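Local coordinates for protein probable TonB-dependent receptor (Pseudomonas aeruginosa, PDB 4K3F) that probably serves as a periplasmic methionine-binding lipoprotein for uptake, holding a free selenomethionine between its two lobes in this crystal, at residues A2-A8 and G29-K35; V12-I17 and F227-Y232; D73-G79 and N198-P204; Y88-Y92 and L162-D166. Where two conformers were deposited one is given. Numbering follows the deposited sequence.

Interaction 1. Residues A2-A8 and G29-K35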
# COMPACT_ATOMS: atom_id res chain seq x y z
N ALA A 2 -30.84 8.79 -1.68
CA ALA A 2 -29.52 8.35 -1.23
C ALA A 2 -28.57 9.53 -0.93
O ALA A 2 -28.69 10.59 -1.55
CB ALA A 2 -28.90 7.49 -2.33
N GLU A 3 -27.62 9.29 -0.03
CA GLU A 3 -26.49 10.19 0.24
C GLU A 3 -25.36 9.84 -0.76
O GLU A 3 -24.97 8.68 -0.88
CB GLU A 3 -25.95 10.04 1.67
CG GLU A 3 -26.86 10.55 2.83
CD GLU A 3 -26.63 9.93 4.23
OE1 GLU A 3 -26.07 8.81 4.40
OE2 GLU A 3 -27.07 10.57 5.21
N SER A 4 -24.85 10.82 -1.47
CA SER A 4 -23.70 10.64 -2.36
C SER A 4 -22.40 10.50 -1.58
O SER A 4 -22.15 11.28 -0.66
CB SER A 4 -23.56 11.87 -3.25
OG SER A 4 -22.46 11.75 -4.13
N LEU A 5 -21.53 9.60 -2.00
CA LEU A 5 -20.21 9.42 -1.34
C LEU A 5 -19.21 9.08 -2.41
O LEU A 5 -19.27 8.02 -2.99
CB LEU A 5 -20.26 8.36 -0.24
CG LEU A 5 -18.99 8.12 0.54
CD1 LEU A 5 -18.57 9.38 1.27
CD2 LEU A 5 -19.24 6.98 1.53
N THR A 6 -18.29 9.99 -2.70
CA THR A 6 -17.35 9.76 -3.79
C THR A 6 -15.98 9.37 -3.20
O THR A 6 -15.51 10.01 -2.28
CB THR A 6 -17.21 11.02 -4.67
OG1 THR A 6 -16.88 12.14 -3.85
CG2 THR A 6 -18.50 11.29 -5.43
N VAL A 7 -15.37 8.31 -3.73
CA VAL A 7 -14.15 7.70 -3.16
C VAL A 7 -13.13 7.41 -4.26
O VAL A 7 -13.43 6.69 -5.23
CB VAL A 7 -14.45 6.38 -2.41
CG1 VAL A 7 -13.22 5.88 -1.71
CG2 VAL A 7 -15.53 6.61 -1.37
N ALA A 8 -11.94 8.01 -4.13
CA ALA A 8 -10.83 7.69 -5.03
C ALA A 8 -10.11 6.44 -4.54
O ALA A 8 -9.84 6.30 -3.34
CB ALA A 8 -9.85 8.83 -5.05
N GLY A 29 -28.91 3.48 2.02
CA GLY A 29 -29.19 4.84 1.58
C GLY A 29 -27.94 5.62 1.20
O GLY A 29 -27.94 6.86 1.24
N VAL A 30 -26.88 4.91 0.80
CA VAL A 30 -25.65 5.57 0.41
C VAL A 30 -25.26 5.15 -0.98
O VAL A 30 -25.18 3.96 -1.26
CB VAL A 30 -24.47 5.24 1.36
CG1 VAL A 30 -23.16 5.77 0.78
CG2 VAL A 30 -24.76 5.80 2.73
N ASP A 31 -25.02 6.14 -1.83
CA ASP A 31 -24.67 5.91 -3.24
C ASP A 31 -23.18 6.12 -3.42
O ASP A 31 -22.69 7.24 -3.58
CB ASP A 31 -25.46 6.84 -4.16
CG ASP A 31 -25.13 6.64 -5.61
OD1 ASP A 31 -24.60 5.58 -6.00
OD2 ASP A 31 -25.43 7.56 -6.40
N LEU A 32 -22.45 5.01 -3.30
CA LEU A 32 -20.99 5.03 -3.39
C LEU A 32 -20.53 5.15 -4.82
O LEU A 32 -20.87 4.31 -5.65
CB LEU A 32 -20.41 3.75 -2.81
CG LEU A 32 -18.89 3.66 -2.70
CD1 LEU A 32 -18.35 4.73 -1.75
CD2 LEU A 32 -18.50 2.30 -2.18
N LYS A 33 -19.75 6.20 -5.11
CA LYS A 33 -19.24 6.49 -6.46
C LYS A 33 -17.73 6.41 -6.44
O LYS A 33 -17.04 7.23 -5.77
CB LYS A 33 -19.71 7.87 -6.91
CG LYS A 33 -21.24 8.00 -6.94
CD LYS A 33 -21.65 9.43 -7.27
CE LYS A 33 -23.12 9.68 -7.03
NZ LYS A 33 -23.37 11.09 -6.65
N ILE A 34 -17.20 5.44 -7.16
CA ILE A 34 -15.79 5.06 -7.05
C ILE A 34 -15.07 5.63 -8.27
O ILE A 34 -15.56 5.50 -9.41
CB ILE A 34 -15.64 3.53 -7.08
CG1 ILE A 34 -16.38 2.88 -5.91
CG2 ILE A 34 -14.18 3.11 -7.10
CD1 ILE A 34 -16.74 1.44 -6.20
N LYS A 35 -13.94 6.29 -8.02
CA LYS A 35 -13.11 6.85 -9.08
C LYS A 35 -11.73 6.25 -8.98
O LYS A 35 -11.05 6.40 -7.95
CB LYS A 35 -13.08 8.38 -8.94
CG LYS A 35 -14.36 9.08 -9.45
CD LYS A 35 -15.58 8.76 -8.60
CE LYS A 35 -16.71 9.74 -8.79
NZ LYS A 35 -17.19 9.75 -10.20
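Strands 3-8 and 30-35 run side by side in the same direction: their axes approach to 4.7 Å at an angle of 23°, and the residues pair in unbroken register from Glu3 with Val30 to Ala8 with Lys35. Six backbone hydrogen bonds alternate across the gap. Glu3 N, Leu5 N and Val7 N donate to Gly29 O (2.8 Å), Asp31 O (3.1 Å) and Lys33 O (2.8 Å), while Glu3 O, Leu5 O and Val7 O receive Asp31 N (2.7 Å), Lys33 N (2.8 Å) and Lys35 N (2.9 Å). Each of these odd-numbered residues of 3-8 thus bonds to the neighbours flanking its partner, the pattern of parallel pairing. Leu5, Val7, Val30 and Leu32 share one face, where Val7 CG2 meets Leu32 CD1 at 3.4 Å and Leu5 CB lies 4.0 Å from Val30 CG1; helices 11-26 and 210-218 cover this side. The other face is more polar: Lys33 stretches along it until its NZ donates to Ser4 OG (2.8 Å), and Thr6 CG2 rests 3.9 Å from Lys33 CB. Gly29, with phi of 80°, is the C-prime residue of the Schellman motif that ends the preceding helix and leads the chain into the second strand. Strand 3-9, helix 11-26 and strand 30-36 thereby form a beta-alpha-beta crossover, the parallel unit expected in an alpha/beta lobe of a periplasmic binding protein.

Interaction 2. Residues V12-I17 and F227-Y232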
# COMPACT_ATOMS: atom_id res chain seq x y z
N VAL A 12 -6.57 -2.16 -7.70
CA VAL A 12 -6.52 -3.50 -7.11
C VAL A 12 -5.62 -3.45 -5.88
O VAL A 12 -4.47 -3.07 -5.99
CB VAL A 12 -5.96 -4.58 -8.09
CG1 VAL A 12 -5.94 -5.96 -7.45
CG2 VAL A 12 -6.73 -4.63 -9.40
N PRO A 13 -6.13 -3.86 -4.71
CA PRO A 13 -7.45 -4.38 -4.41
C PRO A 13 -8.54 -3.36 -4.15
O PRO A 13 -9.71 -3.73 -4.08
CB PRO A 13 -7.20 -5.18 -3.12
CG PRO A 13 -6.17 -4.38 -2.42
CD PRO A 13 -5.23 -3.98 -3.54
N HIS A 14 -8.17 -2.07 -4.02
CA HIS A 14 -9.06 -1.11 -3.38
C HIS A 14 -10.37 -0.89 -4.11
O HIS A 14 -11.44 -0.96 -3.51
CB HIS A 14 -8.33 0.22 -3.15
CG HIS A 14 -7.02 0.04 -2.45
ND1 HIS A 14 -5.93 -0.56 -3.05
CD2 HIS A 14 -6.66 0.31 -1.18
CE1 HIS A 14 -4.94 -0.62 -2.17
NE2 HIS A 14 -5.35 -0.10 -1.03
N ALA A 15 -10.32 -0.65 -5.41
CA ALA A 15 -11.54 -0.39 -6.16
C ALA A 15 -12.39 -1.67 -6.29
O ALA A 15 -13.62 -1.62 -6.32
CB ALA A 15 -11.24 0.23 -7.52
N GLU A 16 -11.74 -2.83 -6.29
CA GLU A 16 -12.46 -4.10 -6.32
C GLU A 16 -13.25 -4.25 -5.01
O GLU A 16 -14.42 -4.59 -5.01
CB GLU A 16 -11.50 -5.27 -6.52
CG GLU A 16 -10.72 -5.20 -7.83
CD GLU A 16 -9.95 -6.49 -8.17
OE1 GLU A 16 -9.40 -7.13 -7.27
OE2 GLU A 16 -9.85 -6.80 -9.36
N ILE A 17 -12.58 -4.03 -3.89
CA ILE A 17 -13.26 -4.07 -2.59
C ILE A 17 -14.45 -3.13 -2.54
O ILE A 17 -15.54 -3.50 -2.09
CB ILE A 17 -12.25 -3.72 -1.46
CG1 ILE A 17 -11.23 -4.86 -1.31
CG2 ILE A 17 -12.97 -3.43 -0.14
CD1 ILE A 17 -10.01 -4.49 -0.48
N PHE A 227 -14.72 -11.77 0.91
CA PHE A 227 -14.29 -11.43 -0.44
C PHE A 227 -12.77 -11.32 -0.48
O PHE A 227 -12.12 -11.82 -1.37
CB PHE A 227 -14.93 -10.10 -0.93
CG PHE A 227 -14.29 -9.58 -2.20
CD1 PHE A 227 -14.57 -10.16 -3.43
CD2 PHE A 227 -13.42 -8.51 -2.16
CE1 PHE A 227 -13.97 -9.70 -4.59
CE2 PHE A 227 -12.82 -8.04 -3.32
CZ PHE A 227 -13.09 -8.64 -4.53
N ILE A 228 -12.20 -10.60 0.49
CA ILE A 228 -10.75 -10.36 0.51
C ILE A 228 -10.00 -11.69 0.58
O ILE A 228 -9.03 -11.94 -0.13
CB ILE A 228 -10.35 -9.44 1.69
CG1 ILE A 228 -10.83 -7.99 1.42
CG2 ILE A 228 -8.85 -9.46 1.91
CD1 ILE A 228 -10.78 -7.07 2.63
N GLN A 229 -10.46 -12.56 1.47
CA GLN A 229 -9.81 -13.85 1.64
C GLN A 229 -9.81 -14.74 0.36
O GLN A 229 -8.77 -15.28 -0.07
CB GLN A 229 -10.50 -14.58 2.79
CG GLN A 229 -10.09 -14.03 4.15
CD GLN A 229 -10.93 -14.60 5.27
OE1 GLN A 229 -12.04 -15.08 5.05
NE2 GLN A 229 -10.43 -14.50 6.50
N GLU A 230 -10.98 -14.89 -0.23
CA GLU A 230 -11.13 -15.76 -1.41
C GLU A 230 -10.51 -15.14 -2.66
O GLU A 230 -9.94 -15.85 -3.48
CB GLU A 230 -12.61 -16.11 -1.65
CG GLU A 230 -13.42 -14.96 -2.24
CD GLU A 230 -14.87 -15.34 -2.53
OE1 GLU A 230 -15.65 -15.47 -1.55
OE2 GLU A 230 -15.23 -15.46 -3.75
N LYS A 231 -10.60 -13.81 -2.80
CA LYS A 231 -10.13 -13.17 -4.03
C LYS A 231 -8.60 -13.13 -4.09
O LYS A 231 -8.00 -13.42 -5.12
CB LYS A 231 -10.74 -11.77 -4.15
CG LYS A 231 -10.31 -11.01 -5.38
CD LYS A 231 -10.94 -11.50 -6.67
CE LYS A 231 -10.43 -10.62 -7.81
NZ LYS A 231 -10.84 -11.14 -9.13
N TYR A 232 -7.96 -12.74 -2.98
CA TYR A 232 -6.53 -12.46 -3.00
C TYR A 232 -5.69 -13.57 -2.39
O TYR A 232 -4.47 -13.50 -2.47
CB TYR A 232 -6.25 -11.08 -2.36
CG TYR A 232 -7.09 -10.00 -3.00
CD1 TYR A 232 -6.84 -9.57 -4.30
CD2 TYR A 232 -8.17 -9.44 -2.32
CE1 TYR A 232 -7.62 -8.60 -4.90
CE2 TYR A 232 -8.98 -8.49 -2.91
CZ TYR A 232 -8.70 -8.08 -4.20
OH TYR A 232 -9.50 -7.15 -4.78
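This is a helix-helix contact made by long side chains, joining the N-terminal part of helix 11-26 to the last turns of helix 222-232 within one lobe. The short segments cross at 129°, and their axes come no closer than 11.5 Å, so the backbones stay well apart and the gap is bridged chiefly by aromatic rings; the buried area is a modest 292 Å². Tyr232 has the most surface covered, 69 Å². Its CZ lies 3.4 Å from CB of Pro13, a residue that follows a cis peptide bond, and its CE1 is 4.0 Å from Val12 CG1. A second patch forms one turn along each helix, where Phe227 CE2 and Ile228 CG1 approach Ile17, at 4.1 Å from its CG1 and its CD1 respectively. Beside these patches, on the side of Lys231, Glu16 is the main polar element. Its OE1 accepts a very short hydrogen bond from Tyr232 OH, 2.5 Å, and lies near the plane of the tyrosine ring, at its edge. His14 points its CB away from this interface and belongs to the selenomethionine pocket, so the same helix serves both contacts. Although Lys231 is nearby, its NZ remains 4.5 Å from Glu16 OE2, beyond salt-bridge range. The chemistry therefore implies that the polar link between these segments rests on the phenol-carboxylate bond, a short and directional pairing at the margin of the apolar packing, rather than on opposite charges.

Interaction 3. Residues D73-G79 and N198-P204. With MSE (selenomethionine), chain B.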
# COMPACT_ATOMS: atom_id res chain seq x y z
N ASP A 73 -4.59 18.25 5.78
CA ASP A 73 -5.09 17.74 7.05
C ASP A 73 -6.10 16.65 6.85
O ASP A 73 -7.14 16.58 7.53
CB ASP A 73 -5.57 18.86 7.98
CG ASP A 73 -6.91 19.38 7.65
OD1 ASP A 73 -7.29 19.35 6.47
OD2 ASP A 73 -7.59 19.85 8.60
N LEU A 74 -5.80 15.74 5.92
CA LEU A 74 -6.61 14.57 5.71
C LEU A 74 -6.52 13.64 6.92
O LEU A 74 -5.49 13.58 7.58
CB LEU A 74 -6.19 13.84 4.44
CG LEU A 74 -6.31 14.64 3.16
CD1 LEU A 74 -5.82 13.78 1.99
CD2 LEU A 74 -7.71 15.13 2.91
N VAL A 75 -7.60 12.91 7.19
CA VAL A 75 -7.69 12.12 8.42
C VAL A 75 -8.12 10.69 8.09
O VAL A 75 -8.99 10.39 7.24
CB VAL A 75 -8.67 12.76 9.45
CG1 VAL A 75 -8.10 14.08 9.96
CG2 VAL A 75 -10.06 13.03 8.87
N ALA A 76 -7.56 9.76 8.83
CA ALA A 76 -7.92 8.38 8.68
C ALA A 76 -9.29 8.10 9.30
O ALA A 76 -9.62 8.60 10.34
CB ALA A 76 -6.87 7.52 9.38
N VAL A 77 -10.08 7.26 8.66
CA VAL A 77 -11.42 6.88 9.12
C VAL A 77 -11.42 5.48 9.73
O VAL A 77 -11.91 5.29 10.88
CB VAL A 77 -12.45 6.94 7.97
CG1 VAL A 77 -13.84 6.55 8.48
CG2 VAL A 77 -12.47 8.32 7.35
N THR A 78 -10.87 4.52 9.00
CA THR A 78 -10.79 3.14 9.47
C THR A 78 -9.80 2.34 8.68
O THR A 78 -9.45 2.72 7.56
CB THR A 78 -12.16 2.45 9.43
OG1 THR A 78 -12.13 1.30 10.30
CG2 THR A 78 -12.57 2.00 8.04
N GLY A 79 -9.31 1.27 9.29
CA GLY A 79 -8.39 0.38 8.65
C GLY A 79 -9.12 -0.77 8.01
O GLY A 79 -10.16 -1.22 8.50
N ASN A 198 -3.92 -0.50 5.31
CA ASN A 198 -4.52 0.48 4.39
C ASN A 198 -5.82 1.03 4.96
O ASN A 198 -6.64 0.29 5.50
CB ASN A 198 -4.76 -0.15 3.01
CG ASN A 198 -3.46 -0.28 2.19
OD1 ASN A 198 -3.46 -0.03 0.99
ND2 ASN A 198 -2.31 -0.60 2.87
N ILE A 199 -5.96 2.35 4.87
CA ILE A 199 -7.01 3.06 5.54
C ILE A 199 -7.91 3.81 4.56
O ILE A 199 -7.47 4.36 3.55
CB ILE A 199 -6.40 4.08 6.53
CG1 ILE A 199 -5.23 4.85 5.88
CG2 ILE A 199 -5.87 3.33 7.74
CD1 ILE A 199 -4.73 6.04 6.66
N LEU A 200 -9.15 3.91 4.95
CA LEU A 200 -10.09 4.84 4.33
C LEU A 200 -9.74 6.22 4.90
O LEU A 200 -9.61 6.34 6.11
CB LEU A 200 -11.50 4.47 4.70
CG LEU A 200 -12.60 5.44 4.32
CD1 LEU A 200 -12.76 5.48 2.84
CD2 LEU A 200 -13.93 5.02 4.95
N VAL A 201 -9.65 7.25 4.06
CA VAL A 201 -9.18 8.58 4.45
C VAL A 201 -10.18 9.58 3.97
O VAL A 201 -10.74 9.47 2.85
CB VAL A 201 -7.75 8.86 3.83
CG1 VAL A 201 -7.34 10.32 4.00
CG2 VAL A 201 -6.77 7.96 4.55
N ALA A 202 -10.44 10.57 4.81
CA ALA A 202 -11.39 11.62 4.45
C ALA A 202 -10.95 12.91 5.07
O ALA A 202 -9.75 13.11 5.23
CB ALA A 202 -12.80 11.17 4.85
N ARG A 203 -11.88 13.80 5.38
CA ARG A 203 -11.54 15.12 5.92
C ARG A 203 -12.19 15.30 7.29
O ARG A 203 -13.16 14.63 7.60
CB ARG A 203 -12.09 16.18 4.99
CG ARG A 203 -11.43 16.17 3.61
CD ARG A 203 -11.75 17.39 2.75
NE ARG A 203 -13.19 17.50 2.60
CZ ARG A 203 -13.92 17.02 1.59
NH1 ARG A 203 -13.34 16.56 0.48
NH2 ARG A 203 -15.23 17.10 1.66
N PRO A 204 -11.71 16.27 8.08
CA PRO A 204 -12.46 16.57 9.31
C PRO A 204 -13.94 16.79 9.12
O PRO A 204 -14.73 16.39 9.97
CB PRO A 204 -11.75 17.80 9.86
CG PRO A 204 -10.32 17.60 9.41
CD PRO A 204 -10.44 17.03 8.01
N MSE B . -1.47 -0.41 -1.11
CA MSE B . -0.11 0.13 -0.84
C MSE B . 0.52 -0.78 0.21
O MSE B . -0.15 -1.15 1.18
OXT MSE B . 1.70 -1.13 0.09
CB MSE B . -0.15 1.58 -0.35
CG MSE B . 1.22 2.15 -0.10
SE MSE B . 1.08 3.94 0.70
CE MSE B . 0.37 4.89 -0.77
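Four backbone hydrogen bonds tie strand 75-79 to strand 198-202, which run antiparallel with axes 4.5 Å apart. Val75 and Ala202 satisfy each other completely: Val75 N donates to Ala202 O (2.9 Å) and Ala202 N to Val75 O (2.8 Å). Leu200 then faces two residues, its O accepting from Val77 N (2.8 Å) while its N donates to Thr78 O (2.9 Å). With Val77 at phi/psi -104/-51°, this is a classic beta bulge, set inside the mixed six-stranded sheet of the lobe. It turns the Val77 side chain so that CG1 packs on Leu200 CD2 and CG2 on Ala202 CB, both at 3.8 Å. Ala76 O is taken by Lys207 NZ, and Gly79 O by His220 NE2. The guanidinium of Arg203 forms a salt bridge with Asp205. At the pocket end, Asn198 brackets the selenomethionine backbone: OD1 accepts from the ligand N (2.9 Å) and ND2 donates to its O (2.8 Å), while OD1 is also hydrogen-bonded to His14 NE2.

Interaction 4. Residues Y88-Y92 and L162-D166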
# COMPACT_ATOMS: atom_id res chain seq x y z
N TYR A 88 10.77 -9.21 -5.39
CA TYR A 88 10.59 -9.99 -6.58
C TYR A 88 11.84 -9.92 -7.43
O TYR A 88 12.60 -8.97 -7.37
CB TYR A 88 9.38 -9.49 -7.41
CG TYR A 88 8.10 -9.45 -6.62
CD1 TYR A 88 7.74 -8.31 -5.91
CD2 TYR A 88 7.26 -10.54 -6.55
CE1 TYR A 88 6.58 -8.27 -5.16
CE2 TYR A 88 6.11 -10.49 -5.80
CZ TYR A 88 5.77 -9.37 -5.10
OH TYR A 88 4.61 -9.31 -4.35
N SER A 89 12.06 -10.97 -8.21
CA SER A 89 13.18 -10.98 -9.13
C SER A 89 12.81 -11.77 -10.39
O SER A 89 12.24 -12.84 -10.29
CB SER A 89 14.40 -11.64 -8.50
OG SER A 89 15.47 -11.73 -9.44
N SER A 90 13.18 -11.24 -11.55
CA SER A 90 13.00 -11.98 -12.79
C SER A 90 14.23 -12.84 -13.08
O SER A 90 14.18 -13.64 -14.01
CB SER A 90 12.70 -11.05 -13.96
OG SER A 90 13.85 -10.29 -14.30
N LYS A 91 15.30 -12.69 -12.29
CA LYS A 91 16.63 -13.27 -12.58
C LYS A 91 17.13 -14.26 -11.53
O LYS A 91 18.00 -15.08 -11.85
CB LYS A 91 17.67 -12.14 -12.72
CG LYS A 91 17.38 -11.18 -13.87
CD LYS A 91 18.41 -10.07 -14.05
CE LYS A 91 17.86 -9.02 -15.01
NZ LYS A 91 18.87 -8.06 -15.54
N TYR A 92 16.63 -14.17 -10.29
CA TYR A 92 17.09 -15.03 -9.19
C TYR A 92 15.92 -15.64 -8.45
O TYR A 92 14.82 -15.05 -8.39
CB TYR A 92 18.03 -14.24 -8.25
CG TYR A 92 19.23 -13.67 -8.98
CD1 TYR A 92 20.27 -14.50 -9.38
CD2 TYR A 92 19.29 -12.33 -9.35
CE1 TYR A 92 21.36 -14.01 -10.07
CE2 TYR A 92 20.37 -11.84 -10.08
CZ TYR A 92 21.41 -12.69 -10.43
OH TYR A 92 22.49 -12.25 -11.14
N LEU A 162 11.27 -4.36 -13.41
CA LEU A 162 11.64 -5.63 -12.78
C LEU A 162 12.64 -6.45 -13.61
O LEU A 162 13.60 -6.96 -13.05
CB LEU A 162 10.38 -6.44 -12.45
CG LEU A 162 10.56 -7.82 -11.82
CD1 LEU A 162 11.18 -7.71 -10.44
CD2 LEU A 162 9.21 -8.52 -11.74
N THR A 163 12.48 -6.52 -14.94
CA THR A 163 13.41 -7.29 -15.78
C THR A 163 14.76 -6.61 -16.05
O THR A 163 15.64 -7.20 -16.68
CB THR A 163 12.80 -7.69 -17.15
OG1 THR A 163 12.48 -6.52 -17.89
CG2 THR A 163 11.54 -8.55 -16.95
N GLN A 164 14.92 -5.37 -15.56
CA GLN A 164 16.14 -4.60 -15.75
C GLN A 164 16.95 -4.44 -14.45
O GLN A 164 17.87 -3.63 -14.42
CB GLN A 164 15.78 -3.18 -16.25
CG GLN A 164 14.99 -3.11 -17.56
CD GLN A 164 14.24 -1.79 -17.75
OE1 GLN A 164 13.03 -1.71 -17.56
NE2 GLN A 164 14.97 -0.74 -18.11
N VAL A 165 16.55 -5.15 -13.38
CA VAL A 165 17.26 -5.11 -12.12
C VAL A 165 17.40 -6.53 -11.55
O VAL A 165 16.75 -7.45 -12.02
CB VAL A 165 16.53 -4.18 -11.10
CG1 VAL A 165 16.45 -2.76 -11.65
CG2 VAL A 165 15.15 -4.70 -10.74
N ASP A 166 18.23 -6.70 -10.53
CA ASP A 166 18.34 -7.99 -9.90
C ASP A 166 17.17 -8.30 -8.98
O ASP A 166 16.82 -9.47 -8.80
CB ASP A 166 19.69 -8.07 -9.18
CG ASP A 166 20.87 -7.98 -10.18
OD1 ASP A 166 20.77 -8.54 -11.30
OD2 ASP A 166 21.88 -7.31 -9.87
O HOH W 1 14.47 -8.75 -11.24
O HOH W 2 20.24 -6.70 -13.57
O HOH W 3 18.51 -6.73 -17.70
O HOH W 4 22.56 -10.05 -12.55
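An ST turn and ST motif at Ser89 shape the loop that follows strand 86-88, and this loop lies against the one leading into strand 167-170, at the surface of the second lobe. Ser89 OG accepts from Lys91 N (3.0 Å) and Tyr92 N (2.8 Å), then donates to Asp166 O at 2.7 Å, so one hydroxyl both folds its own loop and fastens it to the other. Asp166 gives up the most surface, 87 Å². Its carboxylate is divided between partners: OD2 accepts from the backbone N of Thr103, whereas OD1 faces the 88-92 loop, 3.5 Å from Tyr92 CE2 at the ring edge. Leu162 (62 Å²) supplies the apolar part, its CD1 lying 3.6 Å from Tyr88 O and 3.9 Å from Tyr88 CB. Lys91 (61 Å²) lays its extended chain over the 163-166 backbone, with CE 3.3 Å from Thr163 O and 3.6 Å from Val165 O. Its ammonium engages these residues through water: water 2 links NZ (2.8 Å) to Asp166 OD1 (3.0 Å), and water 3 links NZ (2.6 Å) to Thr163 O (3.1 Å). Water 1 takes Ser90 N at 2.8 Å and donates to Leu162 O and Val165 O, both at 2.7 Å. At the outer edge, water 4 sits 2.6 Å from Tyr92 OH and donates to Asp166 OD1 at 2.7 Å.

Interactions 1, 2 and 3 belong to one lobe and interaction 4 to the other, with the selenomethionine between them. Interactions 1 and 3 build different parts of the same sheet, their centres about 16 Å apart. Helix 11-26 connects interaction 1 to interaction 2, with Ile34 CG2 packed 4.1 Å from Ala15 CB. Interactions 2 and 3 meet at the pocket: the probable hydrogen bond from His14 NE2 to Asn198 OD1 spans 2.8 Å, and both residues line the ligand site. Interaction 4 stands apart: even interaction 2, the nearest to it, has its centre about 26 Å away, with nearest atoms about 10 Å apart; the Tyr88 side chain is still about 10 Å from the ligand.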